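Local atomic coordinates of Atg1 tMIT (Kluyveromyces marxianus, PDB entry 4P1N), a protein that acts as a serine/threonine kinase essential for autophagosome formation and, through the tandem MIT region present here, binds the MIM of Atg13. Residues L116-M120 / W145-F150. Residue numbers count along the deposited sequence, not the author numbering.
Sequences LASSM and WIRDRF
Both segments are helical throughout, with phi between -54° and -65° and psi between -37° and -50°; i-to-i+4 bonds such as Met120 N to Leu116 O (3.1 Å) and Phe150 N to Ile146 O (2.8 Å) hold the turns. Their axes run roughly antiparallel, at 143° between N-to-C directions (signed crossing angle -143°), and approach to 9.8 Å. The register is set by Leu116 and Ile146, whose CA atoms lie 6.0 Å apart. Leu116 (m, t) is a knob in the hole formed by Trp145, Ile146, Arg149 and Phe150: its CD1 is 3.6 Å from Phe150 N and 3.8 Å from Arg149 CB, while its CD2 is 4.1 Å from Ile146 CG2. Ile146 (m, t) points back, placing CD1 3.3 Å from Ser119 OG and CG2 3.4 Å from Met120 SD, which the all-m rotamer of Met120 brings across. This contact joins helices 95-129 and 137-170 of the first MIT domain, a three-helix bundle completed by helix 10-33; Ala21 of that helix touches Leu116, and Val14 and Ser18 touch Ile146. With chi1 at t, Phe150 presents its ring edge to Leu116 CB (4.0 Å from CD2 of the ring) and to Ala117 CB (4.2 Å from CE2). Ala117 and Phe150 also pack against the Atg13 MIM chain. The CA-to-CB bond of Arg149 points toward helix 116-120, but its guanidinium leads away to Glu152 and to Asp148 of the second subunit, and Trp145 NE1 hydrogen-bonds to Gln144 of that second subunit. Arg147 NH1 bridges Asp148 OD1 at 3.2 Å within the helix.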
loop_
_atom_site.group_PDB
_atom_site.type_symbol
_atom_site.label_atom_id
_atom_site.label_comp_id
_atom_site.label_asym_id
_atom_site.label_seq_id
_atom_site.Cartn_x
_atom_site.Cartn_y
_atom_site.Cartn_z
ATOM N N LEU B 116 -9.608 -4.161 -4.851
ATOM C CA LEU B 116 -8.950 -4.401 -3.590
ATOM C C LEU B 116 -9.510 -5.690 -2.938
ATOM O O LEU B 116 -8.740 -6.520 -2.444
ATOM C CB LEU B 116 -9.110 -3.157 -2.644
ATOM C CG LEU B 116 -8.408 -1.873 -3.178
ATOM C CD1 LEU B 116 -8.920 -0.635 -2.465
ATOM C CD2 LEU B 116 -6.888 -1.957 -3.073
ATOM N N ALA B 117 -10.831 -5.826 -2.891
ATOM C CA ALA B 117 -11.493 -7.017 -2.314
ATOM C C ALA B 117 -11.050 -8.301 -2.992
ATOM O O ALA B 117 -10.801 -9.357 -2.352
ATOM C CB ALA B 117 -13.003 -6.891 -2.445
ATOM N N SER B 118 -10.968 -8.223 -4.303
ATOM C CA SER B 118 -10.559 -9.365 -5.104
ATOM C C SER B 118 -9.140 -9.816 -4.725
ATOM O O SER B 118 -8.842 -10.997 -4.665
ATOM C CB SER B 118 -10.618 -8.968 -6.571
ATOM O OG SER B 118 -10.189 -10.055 -7.355
ATOM N N SER B 119 -8.262 -8.838 -4.515
ATOM C CA SER B 119 -6.921 -9.041 -3.966
ATOM C C SER B 119 -6.878 -9.781 -2.632
ATOM O O SER B 119 -6.109 -10.743 -2.442
ATOM C CB SER B 119 -6.238 -7.645 -3.794
ATOM O OG SER B 119 -4.965 -7.755 -4.339
ATOM N N MET B 120 -7.683 -9.330 -1.685
ATOM C CA MET B 120 -7.702 -9.952 -0.369
ATOM C C MET B 120 -8.214 -11.407 -0.438
ATOM O O MET B 120 -7.685 -12.310 0.225
ATOM C CB MET B 120 -8.590 -9.168 0.585
ATOM C CG MET B 120 -8.149 -7.747 0.838
ATOM S SD MET B 120 -6.492 -7.713 1.523
ATOM C CE MET B 120 -6.923 -7.971 3.230
ATOM N N TRP B 145 -0.849 -2.424 2.410
ATOM C CA TRP B 145 -1.291 -1.363 1.505
ATOM C C TRP B 145 -2.717 -1.527 1.013
ATOM O O TRP B 145 -3.501 -0.582 1.056
ATOM C CB TRP B 145 -0.328 -1.229 0.330
ATOM C CG TRP B 145 -0.652 -0.098 -0.586
ATOM C CD1 TRP B 145 -0.323 1.251 -0.451
ATOM C CD2 TRP B 145 -1.438 -0.198 -1.786
ATOM N NE1 TRP B 145 -0.842 1.957 -1.539
ATOM C CE2 TRP B 145 -1.517 1.081 -2.363
ATOM C CE3 TRP B 145 -2.021 -1.261 -2.451
ATOM C CZ2 TRP B 145 -2.212 1.318 -3.562
ATOM C CZ3 TRP B 145 -2.677 -1.025 -3.671
ATOM C CH2 TRP B 145 -2.770 0.243 -4.197
ATOM N N ILE B 146 -3.051 -2.725 0.522
ATOM C CA ILE B 146 -4.387 -3.043 0.023
ATOM C C ILE B 146 -5.394 -2.792 1.108
ATOM O O ILE B 146 -6.404 -2.149 0.888
ATOM C CB ILE B 146 -4.455 -4.545 -0.437
ATOM C CG1 ILE B 146 -3.737 -4.726 -1.753
ATOM C CG2 ILE B 146 -5.891 -5.036 -0.548
ATOM C CD1 ILE B 146 -3.284 -6.145 -2.045
ATOM N N ARG B 147 -5.103 -3.270 2.310
ATOM C CA ARG B 147 -5.995 -3.061 3.436
ATOM C C ARG B 147 -6.211 -1.572 3.777
ATOM O O ARG B 147 -7.358 -1.163 3.981
ATOM C CB ARG B 147 -5.511 -3.808 4.654
ATOM C CG ARG B 147 -6.371 -3.577 5.875
ATOM C CD ARG B 147 -5.652 -2.754 6.939
ATOM N NE ARG B 147 -4.730 -3.596 7.686
ATOM C CZ ARG B 147 -3.415 -3.392 7.879
ATOM N NH1 ARG B 147 -2.752 -2.317 7.396
ATOM N NH2 ARG B 147 -2.749 -4.321 8.572
ATOM N N ASP B 148 -5.122 -0.806 3.822
ATOM C CA ASP B 148 -5.157 0.664 4.048
ATOM C C ASP B 148 -6.024 1.316 2.939
ATOM O O ASP B 148 -6.848 2.173 3.198
ATOM C CB ASP B 148 -3.744 1.339 3.947
ATOM C CG ASP B 148 -2.683 0.840 4.958
ATOM O OD1 ASP B 148 -3.055 0.570 6.102
ATOM O OD2 ASP B 148 -1.402 0.800 4.595
ATOM N N ARG B 149 -5.791 0.960 1.685
ATOM C CA ARG B 149 -6.600 1.559 0.598
ATOM C C ARG B 149 -8.060 1.183 0.664
ATOM O O ARG B 149 -8.942 2.020 0.422
ATOM C CB ARG B 149 -6.049 1.191 -0.783
ATOM C CG ARG B 149 -4.670 1.758 -1.030
ATOM C CD ARG B 149 -4.620 3.307 -1.193
ATOM N NE ARG B 149 -4.643 3.998 0.081
ATOM C CZ ARG B 149 -3.707 3.899 1.023
ATOM N NH1 ARG B 149 -2.620 3.176 0.844
ATOM N NH2 ARG B 149 -3.860 4.497 2.165
ATOM N N PHE B 150 -8.333 -0.058 1.056
ATOM C CA PHE B 150 -9.704 -0.538 1.207
ATOM C C PHE B 150 -10.439 0.318 2.237
ATOM O O PHE B 150 -11.512 0.806 1.947
ATOM C CB PHE B 150 -9.689 -2.011 1.594
ATOM C CG PHE B 150 -11.023 -2.654 1.608
ATOM C CD1 PHE B 150 -11.842 -2.523 2.692
ATOM C CD2 PHE B 150 -11.452 -3.375 0.530
ATOM C CE1 PHE B 150 -13.097 -3.098 2.709
ATOM C CE2 PHE B 150 -12.714 -3.984 0.534
ATOM C CZ PHE B 150 -13.530 -3.844 1.629
#